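Local coordinates for protein biliverdin reductase (Synechocystis sp., PDB 5B3V) that probably reduces biliverdin IX alpha to bilirubin with NADPH as the hydride donor, as a member of the Gfo/Idh/MocA oxidoreductase family, at residues L103-A108 and L186-R191; P181-L186 and Y313-A318; V202-R207 and D319-A324. All coordinates share one frame; numbering follows the deposited sequence.

Interaction 1. Residues L103-A108 and L186-R191. With BLA (biliverdine IX alpha), chain G.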
loop_
_atom_site.group_PDB
_atom_site.type_symbol
_atom_site.label_atom_id
_atom_site.label_comp_id
_atom_site.label_asym_id
_atom_site.label_seq_id
_atom_site.Cartn_x
_atom_site.Cartn_y
_atom_site.Cartn_z
ATOM N N LEU A 103 8.123 2.328 -4.975
ATOM C CA LEU A 103 7.887 1.499 -3.804
ATOM C C LEU A 103 6.447 1.011 -3.779
ATOM O O LEU A 103 5.525 1.735 -4.166
ATOM C CB LEU A 103 8.177 2.253 -2.498
ATOM C CG LEU A 103 9.615 2.567 -2.094
ATOM C CD1 LEU A 103 9.785 4.058 -1.880
ATOM C CD2 LEU A 103 9.981 1.802 -0.832
ATOM N N GLU A 104 6.276 -0.229 -3.342
ATOM C CA GLU A 104 4.991 -0.691 -2.854
ATOM C C GLU A 104 4.802 -0.156 -1.441
ATOM O O GLU A 104 5.752 -0.118 -0.655
ATOM C CB GLU A 104 4.945 -2.217 -2.859
ATOM C CG GLU A 104 4.259 -2.847 -4.060
ATOM C CD GLU A 104 4.925 -2.500 -5.378
ATOM O OE1 GLU A 104 6.005 -3.054 -5.666
ATOM O OE2 GLU A 104 4.366 -1.675 -6.129
ATOM N N TYR A 105 3.588 0.280 -1.121
ATOM C CA TYR A 105 3.356 0.901 0.184
ATOM C C TYR A 105 3.616 -0.103 1.312
ATOM O O TYR A 105 3.447 -1.306 1.119
ATOM C CB TYR A 105 1.936 1.484 0.275
ATOM C CG TYR A 105 0.784 0.492 0.295
ATOM C CD1 TYR A 105 0.507 -0.269 1.426
ATOM C CD2 TYR A 105 -0.059 0.364 -0.801
ATOM C CE1 TYR A 105 -0.548 -1.158 1.451
ATOM C CE2 TYR A 105 -1.122 -0.518 -0.783
ATOM C CZ TYR A 105 -1.360 -1.276 0.343
ATOM O OH TYR A 105 -2.415 -2.156 0.363
ATOM N N PRO A 106 4.031 0.385 2.494
ATOM C CA PRO A 106 4.234 1.789 2.864
ATOM C C PRO A 106 5.546 2.371 2.356
ATOM O O PRO A 106 6.491 1.629 2.083
ATOM C CB PRO A 106 4.229 1.739 4.391
ATOM C CG PRO A 106 4.832 0.417 4.694
ATOM C CD PRO A 106 4.323 -0.516 3.623
ATOM N N LEU A 107 5.579 3.698 2.218
ATOM C CA LEU A 107 6.820 4.407 1.929
ATOM C C LEU A 107 7.910 4.011 2.918
ATOM O O LEU A 107 8.995 3.561 2.531
ATOM C CB LEU A 107 6.555 5.915 1.969
ATOM C CG LEU A 107 7.720 6.905 1.966
ATOM C CD1 LEU A 107 8.617 6.696 0.759
ATOM C CD2 LEU A 107 7.195 8.334 2.005
ATOM N N ALA A 108 7.621 4.158 4.207
ATOM C CA ALA A 108 8.516 3.727 5.269
ATOM C C ALA A 108 7.660 3.311 6.457
ATOM O O ALA A 108 6.429 3.413 6.424
ATOM C CB ALA A 108 9.512 4.832 5.635
ATOM N N LEU A 186 -1.518 0.468 4.961
ATOM C CA LEU A 186 -1.726 1.894 4.738
ATOM C C LEU A 186 -2.946 2.182 3.872
ATOM O O LEU A 186 -3.516 3.274 3.966
ATOM C CB LEU A 186 -0.466 2.479 4.092
ATOM C CG LEU A 186 -0.161 3.968 4.229
ATOM C CD1 LEU A 186 0.521 4.217 5.559
ATOM C CD2 LEU A 186 0.722 4.439 3.083
ATOM N N SER A 187 -3.368 1.223 3.047
ATOM C CA SER A 187 -4.472 1.450 2.121
ATOM C C SER A 187 -5.799 1.686 2.831
ATOM O O SER A 187 -6.706 2.279 2.236
ATOM C CB SER A 187 -4.588 0.264 1.166
ATOM O OG SER A 187 -4.499 -0.959 1.874
ATOM N N ARG A 188 -5.937 1.232 4.080
ATOM C CA ARG A 188 -7.156 1.497 4.837
ATOM C C ARG A 188 -7.320 2.990 5.094
ATOM O O ARG A 188 -8.369 3.573 4.794
ATOM C CB ARG A 188 -7.133 0.734 6.164
ATOM C CG ARG A 188 -6.704 -0.719 6.066
ATOM C CD ARG A 188 -7.546 -1.504 5.080
ATOM N NE ARG A 188 -7.160 -2.910 5.063
ATOM C CZ ARG A 188 -6.121 -3.387 4.384
ATOM N NH1 ARG A 188 -5.361 -2.567 3.671
ATOM N NH2 ARG A 188 -5.837 -4.681 4.423
ATOM N N ILE A 189 -6.287 3.625 5.652
ATOM C CA ILE A 189 -6.350 5.054 5.940
ATOM C C ILE A 189 -6.320 5.860 4.646
ATOM O O ILE A 189 -7.097 6.806 4.469
ATOM C CB ILE A 189 -5.205 5.452 6.886
ATOM C CG1 ILE A 189 -5.427 4.850 8.274
ATOM C CG2 ILE A 189 -5.064 6.964 6.969
ATOM C CD1 ILE A 189 -4.223 4.960 9.167
ATOM N N SER A 190 -5.430 5.488 3.723
ATOM C CA SER A 190 -5.245 6.171 2.446
ATOM C C SER A 190 -6.563 6.457 1.742
ATOM O O SER A 190 -6.760 7.551 1.200
ATOM C CB SER A 190 -4.348 5.328 1.533
ATOM O OG SER A 190 -4.590 5.624 0.170
ATOM N N ARG A 191 -7.462 5.470 1.746
ATOM C CA ARG A 191 -8.789 5.651 1.166
ATOM C C ARG A 191 -9.489 6.869 1.752
ATOM O O ARG A 191 -10.036 7.700 1.017
ATOM C CB ARG A 191 -9.645 4.406 1.398
ATOM C CG ARG A 191 -9.290 3.192 0.568
ATOM C CD ARG A 191 -10.226 2.049 0.925
ATOM N NE ARG A 191 -10.341 1.057 -0.136
ATOM C CZ ARG A 191 -9.528 0.017 -0.273
ATOM N NH1 ARG A 191 -8.538 -0.169 0.591
ATOM N NH2 ARG A 191 -9.706 -0.841 -1.266
HETATM C CHA BLA G . -2.982 -5.575 -0.474
HETATM N NA BLA G . -1.937 -7.918 -0.218
HETATM C C1A BLA G . -1.952 -6.605 0.058
HETATM C C2A BLA G . -0.947 -6.335 0.902
HETATM C C3A BLA G . -0.288 -7.468 1.110
HETATM C C4A BLA G . -0.897 -8.440 0.440
HETATM C CMA BLA G . 0.951 -7.640 1.999
HETATM C CAA BLA G . -0.535 -4.970 1.488
HETATM C CBA BLA G . -0.857 -4.762 2.985
HETATM C CGA BLA G . -2.356 -4.806 3.304
HETATM O O1A BLA G . -3.063 -3.901 2.806
HETATM O O2A BLA G . -2.754 -5.704 4.077
HETATM C CHB BLA G . -0.423 -9.908 0.460
HETATM N NB BLA G . -2.649 -10.748 -0.547
HETATM C C1B BLA G . -1.454 -10.958 0.004
HETATM C C2B BLA G . -1.257 -12.267 0.098
HETATM C C3B BLA G . -2.320 -12.888 -0.390
HETATM C C4B BLA G . -3.189 -11.951 -0.786
HETATM C CMB BLA G . -0.011 -12.948 0.669
HETATM O OB BLA G . -4.421 -12.064 -1.354
HETATM C CAB BLA G . -2.434 -14.220 -0.436
HETATM C CBB BLA G . -3.711 -14.820 -1.033
HETATM N NC BLA G . -2.730 -9.758 -3.459
HETATM C C1C BLA G . -2.280 -11.004 -3.618
HETATM C C2C BLA G . -3.084 -11.664 -4.448
HETATM C C3C BLA G . -4.058 -10.817 -4.827
HETATM C C4C BLA G . -3.825 -9.661 -4.206
HETATM C CMC BLA G . -2.824 -13.137 -4.821
HETATM O OC BLA G . -1.165 -11.453 -2.983
HETATM C CAC BLA G . -5.118 -10.952 -5.644
HETATM C CBC BLA G . -5.389 -12.265 -6.386
HETATM C CHD BLA G . -4.716 -8.420 -4.371
HETATM N ND BLA G . -3.642 -7.265 -2.304
HETATM C C1D BLA G . -4.455 -7.280 -3.365
HETATM C C2D BLA G . -5.057 -6.106 -3.444
HETATM C C3D BLA G . -4.626 -5.340 -2.455
HETATM C C4D BLA G . -3.745 -6.052 -1.740
HETATM C CMD BLA G . -6.076 -5.697 -4.508
HETATM C CAD BLA G . -5.135 -3.906 -2.258
HETATM C CBD BLA G . -6.104 -3.919 -1.084
HETATM C CGD BLA G . -6.769 -2.571 -0.829
HETATM O O1D BLA G . -7.420 -2.100 -1.784
HETATM O O2D BLA G . -6.698 -2.096 0.326
#

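Interaction 2. Residues P181-L186 and Y313-A318. With BLA (biliverdine IX alpha), chain G.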
loop_
_atom_site.group_PDB
_atom_site.type_symbol
_atom_site.label_atom_id
_atom_site.label_comp_id
_atom_site.label_asym_id
_atom_site.label_seq_id
_atom_site.Cartn_x
_atom_site.Cartn_y
_atom_site.Cartn_z
ATOM N N PRO A 181 0.607 -2.448 12.266
ATOM C CA PRO A 181 -0.310 -2.969 11.235
ATOM C C PRO A 181 -0.991 -1.898 10.400
ATOM O O PRO A 181 -1.188 -2.105 9.197
ATOM C CB PRO A 181 -1.321 -3.776 12.060
ATOM C CG PRO A 181 -0.545 -4.210 13.260
ATOM C CD PRO A 181 0.369 -3.064 13.582
ATOM N N LEU A 182 -1.361 -0.760 10.992
ATOM C CA LEU A 182 -1.987 0.297 10.205
ATOM C C LEU A 182 -0.982 1.080 9.373
ATOM O O LEU A 182 -1.378 1.731 8.400
ATOM C CB LEU A 182 -2.776 1.251 11.104
ATOM C CG LEU A 182 -3.962 0.630 11.845
ATOM C CD1 LEU A 182 -4.716 1.680 12.647
ATOM C CD2 LEU A 182 -4.894 -0.078 10.869
ATOM N N VAL A 183 0.303 1.038 9.732
ATOM C CA VAL A 183 1.334 1.559 8.842
ATOM C C VAL A 183 1.522 0.624 7.657
ATOM O O VAL A 183 1.649 1.063 6.507
ATOM C CB VAL A 183 2.651 1.764 9.613
ATOM C CG1 VAL A 183 3.813 1.983 8.651
ATOM C CG2 VAL A 183 2.520 2.933 10.573
ATOM N N ALA A 184 1.528 -0.686 7.920
ATOM C CA ALA A 184 1.710 -1.666 6.857
ATOM C C ALA A 184 0.475 -1.753 5.969
ATOM O O ALA A 184 0.594 -1.817 4.740
ATOM C CB ALA A 184 2.044 -3.028 7.463
ATOM N N ALA A 185 -0.715 -1.748 6.564
ATOM C CA ALA A 185 -1.965 -1.742 5.800
ATOM C C ALA A 185 -2.430 -0.306 5.557
ATOM O O ALA A 185 -3.554 0.090 5.869
ATOM C CB ALA A 185 -3.032 -2.560 6.520
ATOM N N LEU A 186 -1.518 0.468 4.961
ATOM C CA LEU A 186 -1.726 1.894 4.738
ATOM C C LEU A 186 -2.946 2.182 3.872
ATOM O O LEU A 186 -3.516 3.274 3.966
ATOM C CB LEU A 186 -0.466 2.479 4.092
ATOM C CG LEU A 186 -0.161 3.968 4.229
ATOM C CD1 LEU A 186 0.521 4.217 5.559
ATOM C CD2 LEU A 186 0.722 4.439 3.083
ATOM N N TYR A 313 1.263 11.557 3.597
ATOM C CA TYR A 313 0.269 11.988 4.576
ATOM C C TYR A 313 -0.440 10.797 5.204
ATOM O O TYR A 313 -0.729 10.804 6.406
ATOM C CB TYR A 313 -0.755 12.929 3.950
ATOM C CG TYR A 313 -1.710 13.447 4.991
ATOM C CD1 TYR A 313 -1.251 14.246 6.028
ATOM C CD2 TYR A 313 -3.061 13.117 4.966
ATOM C CE1 TYR A 313 -2.103 14.719 6.999
ATOM C CE2 TYR A 313 -3.927 13.589 5.937
ATOM C CZ TYR A 313 -3.442 14.388 6.950
ATOM O OH TYR A 313 -4.294 14.862 7.921
ATOM N N ALA A 314 -0.748 9.776 4.402
ATOM C CA ALA A 314 -1.352 8.564 4.943
ATOM C C ALA A 314 -0.450 7.936 5.997
ATOM O O ALA A 314 -0.912 7.538 7.072
ATOM C CB ALA A 314 -1.630 7.571 3.817
ATOM N N LEU A 315 0.846 7.834 5.694
ATOM C CA LEU A 315 1.809 7.342 6.672
ATOM C C LEU A 315 1.811 8.205 7.926
ATOM O O LEU A 315 1.932 7.689 9.043
ATOM C CB LEU A 315 3.203 7.291 6.042
ATOM C CG LEU A 315 4.407 7.006 6.941
ATOM C CD1 LEU A 315 4.294 5.644 7.613
ATOM C CD2 LEU A 315 5.694 7.109 6.135
ATOM N N GLU A 316 1.653 9.522 7.765
ATOM C CA GLU A 316 1.667 10.406 8.926
ATOM C C GLU A 316 0.512 10.089 9.866
ATOM O O GLU A 316 0.704 9.963 11.081
ATOM C CB GLU A 316 1.613 11.870 8.493
ATOM C CG GLU A 316 2.053 12.826 9.595
ATOM C CD GLU A 316 1.720 14.270 9.292
ATOM O OE1 GLU A 316 1.353 14.568 8.137
ATOM O OE2 GLU A 316 1.828 15.109 10.211
ATOM N N VAL A 317 -0.697 9.961 9.317
ATOM C CA VAL A 317 -1.845 9.574 10.133
ATOM C C VAL A 317 -1.610 8.208 10.764
ATOM O O VAL A 317 -1.901 7.994 11.948
ATOM C CB VAL A 317 -3.131 9.592 9.286
ATOM C CG1 VAL A 317 -4.283 8.962 10.055
ATOM C CG2 VAL A 317 -3.472 11.016 8.873
ATOM N N ALA A 318 -1.068 7.266 9.992
ATOM C CA ALA A 318 -0.835 5.918 10.504
ATOM C C ALA A 318 0.243 5.905 11.581
ATOM O O ALA A 318 0.133 5.170 12.570
ATOM C CB ALA A 318 -0.461 4.985 9.353
HETATM C CHA BLA G . -2.982 -5.575 -0.474
HETATM N NA BLA G . -1.937 -7.918 -0.218
HETATM C C1A BLA G . -1.952 -6.605 0.058
HETATM C C2A BLA G . -0.947 -6.335 0.902
HETATM C C3A BLA G . -0.288 -7.468 1.110
HETATM C C4A BLA G . -0.897 -8.440 0.440
HETATM C CMA BLA G . 0.951 -7.640 1.999
HETATM C CAA BLA G . -0.535 -4.970 1.488
HETATM C CBA BLA G . -0.857 -4.762 2.985
HETATM C CGA BLA G . -2.356 -4.806 3.304
HETATM O O1A BLA G . -3.063 -3.901 2.806
HETATM O O2A BLA G . -2.754 -5.704 4.077
HETATM C CHB BLA G . -0.423 -9.908 0.460
HETATM N NB BLA G . -2.649 -10.748 -0.547
HETATM C C1B BLA G . -1.454 -10.958 0.004
HETATM C C2B BLA G . -1.257 -12.267 0.098
HETATM C C3B BLA G . -2.320 -12.888 -0.390
HETATM C C4B BLA G . -3.189 -11.951 -0.786
HETATM C CMB BLA G . -0.011 -12.948 0.669
HETATM O OB BLA G . -4.421 -12.064 -1.354
HETATM C CAB BLA G . -2.434 -14.220 -0.436
HETATM C CBB BLA G . -3.711 -14.820 -1.033
HETATM N NC BLA G . -2.730 -9.758 -3.459
HETATM C C1C BLA G . -2.280 -11.004 -3.618
HETATM C C2C BLA G . -3.084 -11.664 -4.448
HETATM C C3C BLA G . -4.058 -10.817 -4.827
HETATM C C4C BLA G . -3.825 -9.661 -4.206
HETATM C CMC BLA G . -2.824 -13.137 -4.821
HETATM O OC BLA G . -1.165 -11.453 -2.983
HETATM C CAC BLA G . -5.118 -10.952 -5.644
HETATM C CBC BLA G . -5.389 -12.265 -6.386
HETATM C CHD BLA G . -4.716 -8.420 -4.371
HETATM N ND BLA G . -3.642 -7.265 -2.304
HETATM C C1D BLA G . -4.455 -7.280 -3.365
HETATM C C2D BLA G . -5.057 -6.106 -3.444
HETATM C C3D BLA G . -4.626 -5.340 -2.455
HETATM C C4D BLA G . -3.745 -6.052 -1.740
HETATM C CMD BLA G . -6.076 -5.697 -4.508
HETATM C CAD BLA G . -5.135 -3.906 -2.258
HETATM C CBD BLA G . -6.104 -3.919 -1.084
HETATM C CGD BLA G . -6.769 -2.571 -0.829
HETATM O O1D BLA G . -7.420 -2.100 -1.784
HETATM O O2D BLA G . -6.698 -2.096 0.326
#

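Interaction 3. Residues V202-R207 and D319-A324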
loop_
_atom_site.group_PDB
_atom_site.type_symbol
_atom_site.label_atom_id
_atom_site.label_comp_id
_atom_site.label_asym_id
_atom_site.label_seq_id
_atom_site.Cartn_x
_atom_site.Cartn_y
_atom_site.Cartn_z
ATOM N N VAL A 202 -6.944 11.974 16.219
ATOM C CA VAL A 202 -6.576 10.573 16.053
ATOM C C VAL A 202 -6.639 9.861 17.399
ATOM O O VAL A 202 -6.012 10.300 18.368
ATOM C CB VAL A 202 -5.169 10.424 15.442
ATOM C CG1 VAL A 202 -4.711 8.971 15.500
ATOM C CG2 VAL A 202 -5.153 10.930 14.010
ATOM N N ASP A 203 -7.390 8.760 17.450
ATOM C CA ASP A 203 -7.366 7.803 18.549
ATOM C C ASP A 203 -7.187 6.412 17.964
ATOM O O ASP A 203 -7.754 6.103 16.914
ATOM C CB ASP A 203 -8.652 7.844 19.380
ATOM C CG ASP A 203 -9.057 9.249 19.767
ATOM O OD1 ASP A 203 -8.747 9.672 20.901
ATOM O OD2 ASP A 203 -9.689 9.946 18.942
ATOM N N ALA A 204 -6.401 5.574 18.635
ATOM C CA ALA A 204 -6.133 4.249 18.105
ATOM C C ALA A 204 -5.871 3.267 19.236
ATOM O O ALA A 204 -5.413 3.643 20.319
ATOM C CB ALA A 204 -4.941 4.256 17.138
ATOM N N GLN A 205 -6.190 2.003 18.966
ATOM C CA GLN A 205 -5.820 0.886 19.820
ATOM C C GLN A 205 -5.314 -0.249 18.948
ATOM O O GLN A 205 -5.788 -0.456 17.828
ATOM C CB GLN A 205 -6.983 0.379 20.679
ATOM C CG GLN A 205 -7.510 1.392 21.667
ATOM C CD GLN A 205 -8.720 2.122 21.134
ATOM O OE1 GLN A 205 -9.639 1.504 20.605
ATOM N NE2 GLN A 205 -8.725 3.443 21.260
ATOM N N CYS A 206 -4.333 -0.970 19.471
ATOM C CA CYS A 206 -3.818 -2.167 18.835
ATOM C C CYS A 206 -3.677 -3.244 19.892
ATOM O O CYS A 206 -3.412 -2.950 21.063
ATOM C CB CYS A 206 -2.464 -1.928 18.148
ATOM S SG CYS A 206 -2.004 -3.203 16.938
ATOM N N ARG A 207 -3.867 -4.489 19.481
ATOM C CA ARG A 207 -3.699 -5.605 20.393
ATOM C C ARG A 207 -3.247 -6.818 19.608
ATOM O O ARG A 207 -3.833 -7.158 18.577
ATOM C CB ARG A 207 -4.987 -5.935 21.150
ATOM C CG ARG A 207 -5.026 -7.359 21.695
ATOM C CD ARG A 207 -6.253 -7.583 22.499
ATOM N NE ARG A 207 -6.286 -8.927 23.084
ATOM C CZ ARG A 207 -7.364 -9.480 23.628
ATOM N NH1 ARG A 207 -8.495 -8.780 23.659
ATOM N NH2 ARG A 207 -7.308 -10.699 24.121
ATOM N N ASP A 319 1.301 6.699 11.397
ATOM C CA ASP A 319 2.332 6.807 12.425
ATOM C C ASP A 319 1.758 7.384 13.710
ATOM O O ASP A 319 2.162 6.996 14.814
ATOM C CB ASP A 319 3.482 7.678 11.919
ATOM C CG ASP A 319 4.657 7.717 12.879
ATOM O OD1 ASP A 319 5.608 6.959 12.635
ATOM O OD2 ASP A 319 4.660 8.496 13.865
ATOM N N LEU A 320 0.813 8.318 13.583
ATOM C CA LEU A 320 0.143 8.859 14.760
ATOM C C LEU A 320 -0.720 7.803 15.440
ATOM O O LEU A 320 -0.836 7.788 16.671
ATOM C CB LEU A 320 -0.697 10.071 14.377
ATOM C CG LEU A 320 0.048 11.370 14.070
ATOM C CD1 LEU A 320 -0.904 12.378 13.449
ATOM C CD2 LEU A 320 0.681 11.937 15.336
ATOM N N CYS A 321 -1.353 6.926 14.656
ATOM C CA CYS A 321 -2.065 5.799 15.249
ATOM C C CYS A 321 -1.110 4.903 16.028
ATOM O O CYS A 321 -1.473 4.356 17.075
ATOM C CB CYS A 321 -2.790 4.997 14.166
ATOM S SG CYS A 321 -4.116 5.874 13.312
ATOM N N ALA A 322 0.123 4.754 15.537
ATOM C CA ALA A 322 1.117 3.939 16.229
ATOM C C ALA A 322 1.570 4.580 17.534
ATOM O O ALA A 322 1.950 3.873 18.472
ATOM C CB ALA A 322 2.318 3.694 15.314
ATOM N N GLN A 323 1.553 5.912 17.608
ATOM C CA GLN A 323 1.863 6.584 18.864
ATOM C C GLN A 323 0.691 6.498 19.834
ATOM O O GLN A 323 0.893 6.364 21.046
ATOM C CB GLN A 323 2.249 8.040 18.602
ATOM C CG GLN A 323 3.611 8.191 17.932
ATOM C CD GLN A 323 3.872 9.588 17.394
ATOM O OE1 GLN A 323 3.277 10.569 17.844
ATOM N NE2 GLN A 323 4.774 9.684 16.423
ATOM N N ALA A 324 -0.538 6.561 19.316
ATOM C CA ALA A 324 -1.709 6.416 20.173
ATOM C C ALA A 324 -1.739 5.054 20.852
ATOM O O ALA A 324 -2.312 4.912 21.938
ATOM C CB ALA A 324 -2.985 6.638 19.359
HETATM O O HOH W 1 -3.856 3.176 22.823
#

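Interaction 1. Residues L103-A108 and L186-R191
Y105 stands against the first turn of helix 186-196, and its hydroxyl reaches a propionate of the biliverdin bound beside both segments. With chi1 at 68°, CG sits between the backbone N and the carbonyl carbon, which sends the ring across to L186 and S187. The side chains of Y105 and L186 run past each other in opposite directions, CD1 of Y105 meeting CB of L186 at 4.0 Å. The backbone N of S187 lies over one ring face, while propionate oxygen O1A lies in the ring plane and accepts a hydrogen bond from Y105 OH at 3.1 Å. The carbonyl oxygen of Y105 bonds to the NADP. A phenylalanine here would probably still pack on L186 but would leave O1A without its hydroxyl donor and loosen the hold on that propionate. P106 follows through a cis peptide bond and adds a lighter apolar touch, its CA lying 4.4 Å from CD2 of L186.

The helix supplies the remaining donors. R188, bent at chi2 and also beside a second biliverdin, presents its guanidinium edge to the propionate held by Y105: NH1 bonds to O1A at 2.8 Å and 159°, and NH2 bonds to O2A. The second propionate receives S187 OG on O2D at 2.9 Å. R191 meets it with both terminal nitrogens, NH1 to O2D at 2.7 Å and 171°, NH2 to O1D at 2.7 Å. Donors from the Rossmann side and the C-terminal domain thus converge on the two propionates of this biliverdin, fixing both where the cofactor domain meets its partner.

Interaction 2. Residues P181-L186 and Y313-A318
L186 reaches into helix 308-324 and lies across A314, L315 and A318. Its CB points along the helix surface rather than at it, but CG, placed anti to the backbone N (chi1 -156°), comes 3.9 Å from CB of A314. From there the two methyls part. CD2 stays over the same alanine methyl, and CD1 rests 3.6 Å from CA of L315 and at the same time 4.0 Å from CB of A318. A314 and A318 are one helical turn apart, and their small side chains let the leucine branch lie close to the helix backbone.

The short helix 181-184 carries the rest of the contact. It ends with A184; A185, the first residue to leave helical angles, is the centre of an inverse gamma turn, after which the chain enters helix 186-196. The turn separates the two helices and brings L186 to helix 308-324 alongside V183. This is a helix-against-helix contact inside the C-terminal alpha/beta domain of the Gfo/Idh/MocA fold; the side chains that meet are all apolar, and no hydrogen bond passes between the segments.

V183 straddles two partners with its two methyls. CG1, anti to the backbone N, meets CD1 of L315 at 3.8 Å, the two side chains crossing at a slant, while CG2 lies 3.8 Å from CB of A318. The same alanine methyl touches the carbonyl oxygen of L182 at 3.5 Å. L182 itself packs on A222, A224 and Y238 of the neighbouring sheet. A184, by contrast, points its CB away from helix 308-324, and its carbonyl oxygen lies 3.7 Å from CBA of biliverdin, in the propionate arm that A185 also borders.

Interaction 3. Residues V202-R207 and D319-A324
A204 and C321 mark where strand 202-207 and helix 319-324 come together, their CA atoms 5.2 Å apart. The two axes approach to 6.6 Å and cross at -64°, so the helix turn runs steeply over the strand and only a short length of each is in touch. The strand's N-terminal half makes the contact; C206 also faces the helix side, but its side chain instead meets P181, A222 and C325.

The methyl of A204 is the middle of the interface. Its CB lies 3.5 Å from the carbonyl oxygen of C321, 3.7 Å from CB of C321 and 3.8 Å from CB of A324, and is thereby held between C321 and A324, about one turn apart. On one flank V202 extends CG1, set anti to its backbone N (chi1 170°), to SG of C321 at 3.8 Å; the same methyl brushes CB of L320 more distantly. C321 continues inward to L182 and A224, tying the helix to the next strand as well. A water donates to O of A204 at 3.0 Å. It also donates to O of A324, though that leg is doubtfully short.

D203 and Q205 point their CB atoms away from the helix, and the backbones of both residues pair with strand 217-228. The side chains that meet are apolar, with the small A204 and A324 letting strand and helix come close and V202 filling the flank. The arrangement is that of an alpha/beta layer, in which helix 308-324 lies on one face of the mixed sheet of the C-terminal domain, here over its outermost strand 199-210.

The three contacts lead outward from the bilin pocket. Interaction 1, where both biliverdin propionates are gripped, has its centre about 6 Å from that of interaction 2, with which it shares L186; they also meet where CB of P106 lies 3.4 Å from the carbonyl oxygen of V183. Interactions 2 and 3 use consecutive parts of helix 308-324, with centres about 10 Å apart, and join where CD1 of L182 lies 4.1 Å from CB of C321. Interaction 3 is away from the annotated sites, its centre about 16 Å from that of interaction 1, yet I189 still touches C321. Packing therefore runs unbroken from the ligand to the edge strand of the sheet.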